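Ethyl tert-butyl ether degradation EthD protein (Ralstonia eutropha JMP134, PDB 3BF4) is of unknown function but belongs to the EthD family of ferredoxin-like proteins and may have an oxidoreductase role. Local coordinates at residues M26-E31 / P74-M79; S54-Y59 / C80-D85. The protein carries 3 engineered substitutions. One frame throughout, in Å; residues are numbered along the deposited sequence.

Contact 1: residues M26-E31 / P74-M79; sequences MYPYTE and PAFVAM. With EDO (1,2-ethanediol), chain C.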
HETATM    1  N   MSE A  26      -5.403  -6.375   0.376  1.00 52.56           N
HETATM    2  CA  MSE A  26      -4.643  -6.572   1.606  1.00 53.52           C
HETATM    3  C   MSE A  26      -5.240  -7.710   2.424  1.00 54.18           C
HETATM    4  O   MSE A  26      -6.376  -7.608   2.881  1.00 54.31           O
HETATM    5  CB  MSE A  26      -4.655  -5.253   2.373  1.00 52.37           C
HETATM    6  CG  MSE A  26      -4.165  -4.086   1.517  1.00 57.51           C
HETATM    7 SE   MSE A  26      -4.396  -2.344   2.290  0.75 56.07          SE
HETATM    8  CE  MSE A  26      -6.342  -2.307   2.452  1.00 58.18           C
ATOM      9  N   TYR A  27      -4.470  -8.790   2.590  1.00 53.66           N
ATOM     10  CA  TYR A  27      -4.925 -10.006   3.272  1.00 53.65           C
ATOM     11  C   TYR A  27      -4.474  -9.955   4.718  1.00 54.27           C
ATOM     12  O   TYR A  27      -3.276 -10.074   4.953  1.00 54.03           O
ATOM     13  CB  TYR A  27      -4.354 -11.251   2.582  1.00 53.22           C
ATOM     14  CG  TYR A  27      -4.855 -11.437   1.173  1.00 53.27           C
ATOM     15  CD1 TYR A  27      -5.941 -12.280   0.902  1.00 56.15           C
ATOM     16  CD2 TYR A  27      -4.258 -10.758   0.100  1.00 53.70           C
ATOM     17  CE1 TYR A  27      -6.414 -12.458  -0.411  1.00 56.49           C
ATOM     18  CE2 TYR A  27      -4.719 -10.921  -1.204  1.00 51.01           C
ATOM     19  CZ  TYR A  27      -5.801 -11.768  -1.456  1.00 56.91           C
ATOM     20  OH  TYR A  27      -6.255 -11.933  -2.743  1.00 60.04           O
ATOM     21  N   PRO A  28      -5.415  -9.767   5.681  1.00 54.16           N
ATOM     22  CA  PRO A  28      -5.037  -9.705   7.090  1.00 55.48           C
ATOM     23  C   PRO A  28      -4.339 -10.979   7.580  1.00 56.10           C
ATOM     24  O   PRO A  28      -4.734 -12.091   7.185  1.00 56.33           O
ATOM     25  CB  PRO A  28      -6.380  -9.553   7.818  1.00 55.19           C
ATOM     26  CG  PRO A  28      -7.307  -9.053   6.826  1.00 54.42           C
ATOM     27  CD  PRO A  28      -6.882  -9.629   5.536  1.00 54.06           C
ATOM     28  N   TYR A  29      -3.297 -10.794   8.391  1.00 57.81           N
ATOM     29  CA  TYR A  29      -2.552 -11.901   8.982  1.00 60.07           C
ATOM     30  C   TYR A  29      -3.447 -12.542  10.034  1.00 61.48           C
ATOM     31  O   TYR A  29      -3.969 -11.842  10.900  1.00 61.67           O
ATOM     32  CB  TYR A  29      -1.249 -11.409   9.639  1.00 61.69           C
ATOM     33  CG  TYR A  29      -0.406 -12.485  10.324  1.00 59.82           C
ATOM     34  CD1 TYR A  29       0.629 -13.145   9.642  1.00 65.86           C
ATOM     35  CD2 TYR A  29      -0.634 -12.833  11.661  1.00 61.98           C
ATOM     36  CE1 TYR A  29       1.413 -14.143  10.278  1.00 65.07           C
ATOM     37  CE2 TYR A  29       0.140 -13.824  12.306  1.00 64.61           C
ATOM     38  CZ  TYR A  29       1.158 -14.475  11.609  1.00 66.33           C
ATOM     39  OH  TYR A  29       1.912 -15.444  12.253  1.00 68.18           O
ATOM     40  N   THR A  30      -3.626 -13.854   9.930  1.00 63.88           N
ATOM     41  CA  THR A  30      -4.415 -14.642  10.883  1.00 67.08           C
ATOM     42  C   THR A  30      -3.536 -15.847  11.271  1.00 67.38           C
ATOM     43  O   THR A  30      -3.182 -16.654  10.398  1.00 65.91           O
ATOM     44  CB  THR A  30      -5.763 -15.100  10.262  1.00 67.58           C
ATOM     45  OG1 THR A  30      -6.352 -14.027   9.497  1.00 71.06           O
ATOM     46  CG2 THR A  30      -6.718 -15.562  11.353  1.00 71.05           C
ATOM     47  N   GLU A  31      -3.149 -15.922  12.555  1.00 68.96           N
ATOM     48  CA  GLU A  31      -2.263 -16.983  13.100  1.00 68.80           C
ATOM     49  C   GLU A  31      -2.669 -18.399  12.667  1.00 68.53           C
ATOM     50  O   GLU A  31      -3.773 -18.851  12.985  1.00 68.44           O
ATOM     51  CB  GLU A  31      -2.215 -16.916  14.639  1.00 69.80           C
ATOM     52  N   PRO A  74       2.979  -9.036  11.083  1.00 54.88           N
ATOM     53  CA  PRO A  74       2.495  -7.925  10.271  1.00 53.68           C
ATOM     54  C   PRO A  74       0.965  -7.874  10.324  1.00 53.81           C
ATOM     55  O   PRO A  74       0.323  -8.889  10.649  1.00 51.68           O
ATOM     56  CB  PRO A  74       2.971  -8.301   8.873  1.00 53.16           C
ATOM     57  CG  PRO A  74       2.913  -9.801   8.879  1.00 54.08           C
ATOM     58  CD  PRO A  74       3.393 -10.185  10.247  1.00 54.74           C
ATOM     59  N   ALA A  75       0.397  -6.704  10.031  1.00 53.62           N
ATOM     60  CA  ALA A  75      -1.061  -6.557   9.945  1.00 52.93           C
ATOM     61  C   ALA A  75      -1.610  -7.455   8.821  1.00 52.86           C
ATOM     62  O   ALA A  75      -2.602  -8.163   9.018  1.00 52.34           O
ATOM     63  CB  ALA A  75      -1.447  -5.099   9.681  1.00 51.38           C
ATOM     64  N   PHE A  76      -0.918  -7.430   7.674  1.00 52.68           N
ATOM     65  CA  PHE A  76      -1.288  -8.147   6.461  1.00 52.80           C
ATOM     66  C   PHE A  76      -0.202  -9.135   6.062  1.00 52.40           C
ATOM     67  O   PHE A  76       0.962  -8.751   5.933  1.00 52.93           O
ATOM     68  CB  PHE A  76      -1.524  -7.145   5.323  1.00 53.19           C
ATOM     69  CG  PHE A  76      -2.560  -6.115   5.659  1.00 53.79           C
ATOM     70  CD1 PHE A  76      -3.913  -6.452   5.665  1.00 54.76           C
ATOM     71  CD2 PHE A  76      -2.187  -4.824   6.038  1.00 58.95           C
ATOM     72  CE1 PHE A  76      -4.908  -5.506   6.018  1.00 54.83           C
ATOM     73  CE2 PHE A  76      -3.156  -3.868   6.390  1.00 54.60           C
ATOM     74  CZ  PHE A  76      -4.529  -4.212   6.379  1.00 56.07           C
ATOM     75  N   VAL A  77      -0.589 -10.401   5.900  1.00 51.86           N
ATOM     76  CA  VAL A  77       0.327 -11.472   5.468  1.00 53.16           C
ATOM     77  C   VAL A  77       0.840 -11.212   4.039  1.00 52.22           C
ATOM     78  O   VAL A  77       2.021 -11.442   3.734  1.00 51.18           O
ATOM     79  CB  VAL A  77      -0.329 -12.896   5.562  1.00 52.27           C
ATOM     80  CG1 VAL A  77      -1.514 -13.065   4.611  1.00 50.32           C
ATOM     81  CG2 VAL A  77       0.710 -13.978   5.313  1.00 53.96           C
ATOM     82  N   ALA A  78      -0.052 -10.720   3.187  1.00 52.00           N
ATOM     83  CA  ALA A  78       0.279 -10.386   1.809  1.00 52.81           C
ATOM     84  C   ALA A  78      -0.542  -9.170   1.370  1.00 52.58           C
ATOM     85  O   ALA A  78      -1.639  -8.925   1.890  1.00 50.18           O
ATOM     86  CB  ALA A  78       0.038 -11.566   0.916  1.00 51.72           C
HETATM   87  N   MSE A  79       0.039  -8.383   0.466  1.00 51.97           N
HETATM   88  CA  MSE A  79      -0.615  -7.221  -0.116  1.00 54.29           C
HETATM   89  C   MSE A  79      -0.176  -7.094  -1.558  1.00 53.05           C
HETATM   90  O   MSE A  79       0.904  -7.540  -1.909  1.00 52.33           O
HETATM   91  CB  MSE A  79      -0.230  -5.922   0.606  1.00 52.62           C
HETATM   92  CG  MSE A  79      -0.498  -5.894   2.083  1.00 58.62           C
HETATM   93 SE   MSE A  79       0.171  -4.247   2.891  0.75 62.96          SE
HETATM   94  CE  MSE A  79      -0.914  -2.925   1.979  1.00 72.67           C
TER
HETATM   95  C1  EDO C 109      -5.229  -9.953  -5.929  1.00 52.25           C
HETATM   96  O1  EDO C 109      -5.067 -10.051  -4.500  1.00 48.24           O
HETATM   97  C2  EDO C 109      -6.687 -10.095  -6.378  1.00 47.90           C
HETATM   98  O2  EDO C 109      -7.446 -10.880  -5.452  1.00 50.81           O

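Contact 2: residues S54-Y59 / C80-D85; sequences SACAYY and CAFICD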
ATOM      1  N   SER A  54      -4.940  -3.389 -20.423  1.00 58.68           N
ATOM      2  CA  SER A  54      -4.464  -2.000 -20.467  1.00 59.67           C
ATOM      3  C   SER A  54      -5.018  -1.108 -19.348  1.00 59.10           C
ATOM      4  O   SER A  54      -4.505  -0.011 -19.137  1.00 60.30           O
ATOM      5  CB  SER A  54      -4.794  -1.373 -21.825  1.00 59.16           C
ATOM      6  OG  SER A  54      -6.198  -1.385 -22.036  1.00 64.17           O
ATOM      7  N   ALA A  55      -6.070  -1.562 -18.664  1.00 58.65           N
ATOM      8  CA  ALA A  55      -6.636  -0.866 -17.505  1.00 58.21           C
ATOM      9  C   ALA A  55      -5.649  -0.725 -16.333  1.00 58.98           C
ATOM     10  O   ALA A  55      -5.820   0.165 -15.509  1.00 61.44           O
ATOM     11  CB  ALA A  55      -7.902  -1.573 -17.034  1.00 58.11           C
ATOM     12  N   CYS A  56      -4.638  -1.598 -16.258  1.00 58.27           N
ATOM     13  CA  CYS A  56      -3.608  -1.562 -15.225  1.00 55.77           C
ATOM     14  C   CYS A  56      -2.240  -1.358 -15.872  1.00 55.66           C
ATOM     15  O   CYS A  56      -1.862  -2.135 -16.751  1.00 52.91           O
ATOM     16  CB  CYS A  56      -3.627  -2.870 -14.452  1.00 56.15           C
ATOM     17  SG  CYS A  56      -2.338  -3.014 -13.189  1.00 57.45           S
ATOM     18  N   ALA A  57      -1.518  -0.310 -15.448  1.00 53.79           N
ATOM     19  CA  ALA A  57      -0.165  -0.011 -15.943  1.00 53.59           C
ATOM     20  C   ALA A  57       0.840  -1.045 -15.432  1.00 53.74           C
ATOM     21  O   ALA A  57       1.673  -1.529 -16.180  1.00 53.75           O
ATOM     22  CB  ALA A  57       0.276   1.402 -15.510  1.00 52.02           C
ATOM     23  N   TYR A  58       0.774  -1.333 -14.136  1.00 53.51           N
ATOM     24  CA  TYR A  58       1.618  -2.345 -13.498  1.00 53.45           C
ATOM     25  C   TYR A  58       1.059  -2.693 -12.141  1.00 53.79           C
ATOM     26  O   TYR A  58       0.214  -1.967 -11.613  1.00 54.77           O
ATOM     27  CB  TYR A  58       3.078  -1.875 -13.337  1.00 53.13           C
ATOM     28  CG  TYR A  58       3.246  -0.635 -12.488  1.00 51.95           C
ATOM     29  CD1 TYR A  58       3.301   0.627 -13.076  1.00 51.50           C
ATOM     30  CD2 TYR A  58       3.350  -0.719 -11.089  1.00 52.53           C
ATOM     31  CE1 TYR A  58       3.452   1.784 -12.296  1.00 53.70           C
ATOM     32  CE2 TYR A  58       3.494   0.435 -10.294  1.00 53.01           C
ATOM     33  CZ  TYR A  58       3.558   1.679 -10.907  1.00 54.31           C
ATOM     34  OH  TYR A  58       3.707   2.799 -10.150  1.00 50.94           O
ATOM     35  N   TYR A  59       1.535  -3.814 -11.601  1.00 54.65           N
ATOM     36  CA  TYR A  59       1.188  -4.244 -10.264  1.00 54.48           C
ATOM     37  C   TYR A  59       2.435  -4.425  -9.402  1.00 54.96           C
ATOM     38  O   TYR A  59       3.548  -4.496  -9.919  1.00 53.41           O
ATOM     39  CB  TYR A  59       0.312  -5.508 -10.270  1.00 55.63           C
ATOM     40  CG  TYR A  59       0.967  -6.803 -10.722  1.00 53.63           C
ATOM     41  CD1 TYR A  59       1.730  -7.575  -9.832  1.00 56.24           C
ATOM     42  CD2 TYR A  59       0.774  -7.292 -12.015  1.00 54.09           C
ATOM     43  CE1 TYR A  59       2.334  -8.798 -10.240  1.00 52.70           C
ATOM     44  CE2 TYR A  59       1.363  -8.509 -12.432  1.00 57.21           C
ATOM     45  CZ  TYR A  59       2.142  -9.255 -11.537  1.00 57.32           C
ATOM     46  OH  TYR A  59       2.723 -10.442 -11.940  1.00 58.10           O
ATOM     47  N   CYS A  80      -1.047  -6.547  -2.395  1.00 54.43           N
ATOM     48  CA  CYS A  80      -0.693  -6.191  -3.775  1.00 55.08           C
ATOM     49  C   CYS A  80      -1.313  -4.847  -4.083  1.00 53.84           C
ATOM     50  O   CYS A  80      -2.162  -4.356  -3.333  1.00 53.24           O
ATOM     51  CB  CYS A  80      -1.174  -7.209  -4.811  1.00 54.91           C
ATOM     52  SG  CYS A  80      -2.936  -7.141  -5.186  1.00 57.55           S
ATOM     53  N   ALA A  81      -0.878  -4.272  -5.197  1.00 54.01           N
ATOM     54  CA  ALA A  81      -1.458  -3.042  -5.695  1.00 53.73           C
ATOM     55  C   ALA A  81      -1.485  -3.034  -7.211  1.00 53.75           C
ATOM     56  O   ALA A  81      -0.529  -3.456  -7.827  1.00 50.30           O
ATOM     57  CB  ALA A  81      -0.721  -1.825  -5.160  1.00 52.15           C
ATOM     58  N   PHE A  82      -2.607  -2.584  -7.782  1.00 53.91           N
ATOM     59  CA  PHE A  82      -2.771  -2.397  -9.215  1.00 53.72           C
ATOM     60  C   PHE A  82      -2.815  -0.884  -9.441  1.00 52.65           C
ATOM     61  O   PHE A  82      -3.704  -0.204  -8.921  1.00 50.94           O
ATOM     62  CB  PHE A  82      -4.061  -3.056  -9.712  1.00 54.04           C
ATOM     63  CG  PHE A  82      -4.136  -4.512  -9.398  1.00 56.89           C
ATOM     64  CD1 PHE A  82      -3.463  -5.445 -10.194  1.00 58.85           C
ATOM     65  CD2 PHE A  82      -4.856  -4.965  -8.295  1.00 57.69           C
ATOM     66  CE1 PHE A  82      -3.509  -6.825  -9.892  1.00 58.67           C
ATOM     67  CE2 PHE A  82      -4.917  -6.332  -7.993  1.00 58.00           C
ATOM     68  CZ  PHE A  82      -4.245  -7.264  -8.788  1.00 57.72           C
ATOM     69  N   ILE A  83      -1.831  -0.374 -10.176  1.00 52.11           N
ATOM     70  CA  ILE A  83      -1.725   1.037 -10.528  1.00 53.01           C
ATOM     71  C   ILE A  83      -2.457   1.149 -11.867  1.00 53.39           C
ATOM     72  O   ILE A  83      -2.083   0.470 -12.844  1.00 50.52           O
ATOM     73  CB  ILE A  83      -0.242   1.513 -10.575  1.00 53.57           C
ATOM     74  CG1 ILE A  83       0.307   1.634  -9.144  1.00 56.58           C
ATOM     75  CG2 ILE A  83      -0.090   2.877 -11.287  1.00 50.99           C
ATOM     76  CD1 ILE A  83       0.381   0.317  -8.367  1.00 57.87           C
ATOM     77  N   CYS A  84      -3.520   1.962 -11.879  1.00 52.47           N
ATOM     78  CA  CYS A  84      -4.412   2.131 -13.029  1.00 53.28           C
ATOM     79  C   CYS A  84      -4.636   3.601 -13.334  1.00 54.27           C
ATOM     80  O   CYS A  84      -4.812   4.410 -12.415  1.00 54.71           O
ATOM     81  CB  CYS A  84      -5.767   1.491 -12.701  1.00 53.59           C
ATOM     82  SG  CYS A  84      -5.637  -0.271 -12.215  1.00 55.35           S
ATOM     83  N   ASP A  85      -4.641   3.939 -14.615  1.00 55.33           N
ATOM     84  CA  ASP A  85      -4.867   5.328 -15.062  1.00 57.63           C
ATOM     85  C   ASP A  85      -6.328   5.785 -14.867  1.00 56.01           C
ATOM     86  O   ASP A  85      -6.574   6.976 -14.697  1.00 57.45           O
ATOM     87  CB  ASP A  85      -4.440   5.505 -16.531  1.00 57.97           C
ATOM     88  CG  ASP A  85      -2.927   5.281 -16.748  1.00 66.92           C
ATOM     89  OD1 ASP A  85      -2.096   5.920 -16.046  1.00 69.30           O
ATOM     90  OD2 ASP A  85      -2.571   4.472 -17.644  1.00 76.35           O
TER
HETATM   91  O   HOH W   1      -3.718   1.937 -16.620  1.00 48.68           O

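Contact 1: residues M26-E31 / P74-M79
The Met26 CB methylene sits over one face of the Phe76 ring, 3.8 Å from the ring centroid and shifted toward its rim. Farther along the side chain, the selenium (both methionines here are selenomethionine) stands above the same face in a longer Met-aromatic contact, with SE 4.8 Å from the centroid. Beside this, Met26 CG is pressed against Met79 CE at 3.5 Å, tighter than usual for two carbons. This close-packed side faces the second subunit, whose own Phe76 packs on both Met26 and Phe76. Here the two inner strands of the ferredoxin-like sheet pair antiparallel, with Tyr27 N donating to Ala78 O at 2.9 Å; a beta bulge then shifts the register by one, where Val77 N gives Tyr27 O a weak bond and Phe76 CA lies 3.2 Å from the same oxygen. Tyr27 and Ala78 occupy the other face, toward helix 37-52; the Tyr27 OH bonds to Tyr108 OH and, at 2.8 Å, to ethanediol O1. Beyond the bulge the contact loosens toward solvent. Tyr29 N still makes a straight bond (177°) to Ala75 O, and the exposed Tyr29 ring slants across Pro74, with CB 3.1 Å from Pro74 O and CD1 near Val77 CB.

Contact 2: residues S54-Y59 / C80-D85
The first torsions of Tyr58 and Ile83 lay the ring of one against the branches of the other: Tyr58 CG lies between its own backbone N and carbonyl carbon (chi1 60°), swinging the ring across to the neighbouring strand, while Ile83 CG1 is anti to its carbonyl carbon (chi1 -74°), which sets CG1 and CG2 by the CE2 and CE1 sides of that ring. The two residues form an antiparallel hydrogen-bonded pair in the beta hairpin of strands 58-66 and 76-84, which supplies the outer strand and its inner neighbour on one side of the ferredoxin-like sheet. Ile83 CB lies over one face of the tyrosine ring, 3.9 Å from its centroid and 16° off the normal, a CH-pi contact. Of the two branches CG1 comes closer, 3.6 Å from Tyr58 CE2. The phenol OH is held by Glu123, and Arg124 of the second subunit makes a cation-pi contact with the ring, so the second subunit reaches the hairpin here; Tyr59 N also bonds to its Ser125 OG.

On the other face, Tyr59 CB rests against Phe82 CD1 at 3.8 Å, and the tyrosine ring leads away from strand 76-84. Met45 of helix 37-52 touches both residues, which places them between sheet and helix. Cys56 SG approaches the edge of the Phe82 ring, near its plane, in a sulfur-aromatic contact.

Two backbone bonds tie Ile83 to the approaching chain. Its N donates to Tyr58 O at 3.0 Å in a nearly straight bond; its O receives Ala57 N at 2.8 Å, with more bend at the hydrogen. Farther on, where the strand runs out, Ala55 O lies only 3.1 Å from Cys84 CB, and water 1 accepts a hydrogen bond from Asp85 N at 3.0 Å.

Strand 76-84 runs through both contacts: residues 74-79 pair with inner strand 21-28 in contact 1, and residues 80-85, directly following, pair with outer strand 58-66 in contact 2. The centres lie 21 Å apart, on opposite sides of the centre of the chain, and both contacts touch the second subunit. The bound ethanediol, probably from the crystallisation liquor, also lies within reach of both and may mark a pocket. Tyr27 of contact 1 and Tyr40 of helix 37-52 hydrogen-bond to it, while from contact 2 the Cys80 SG comes within 3.7 Å of its C1 and the Phe82 side chain within about 4 Å.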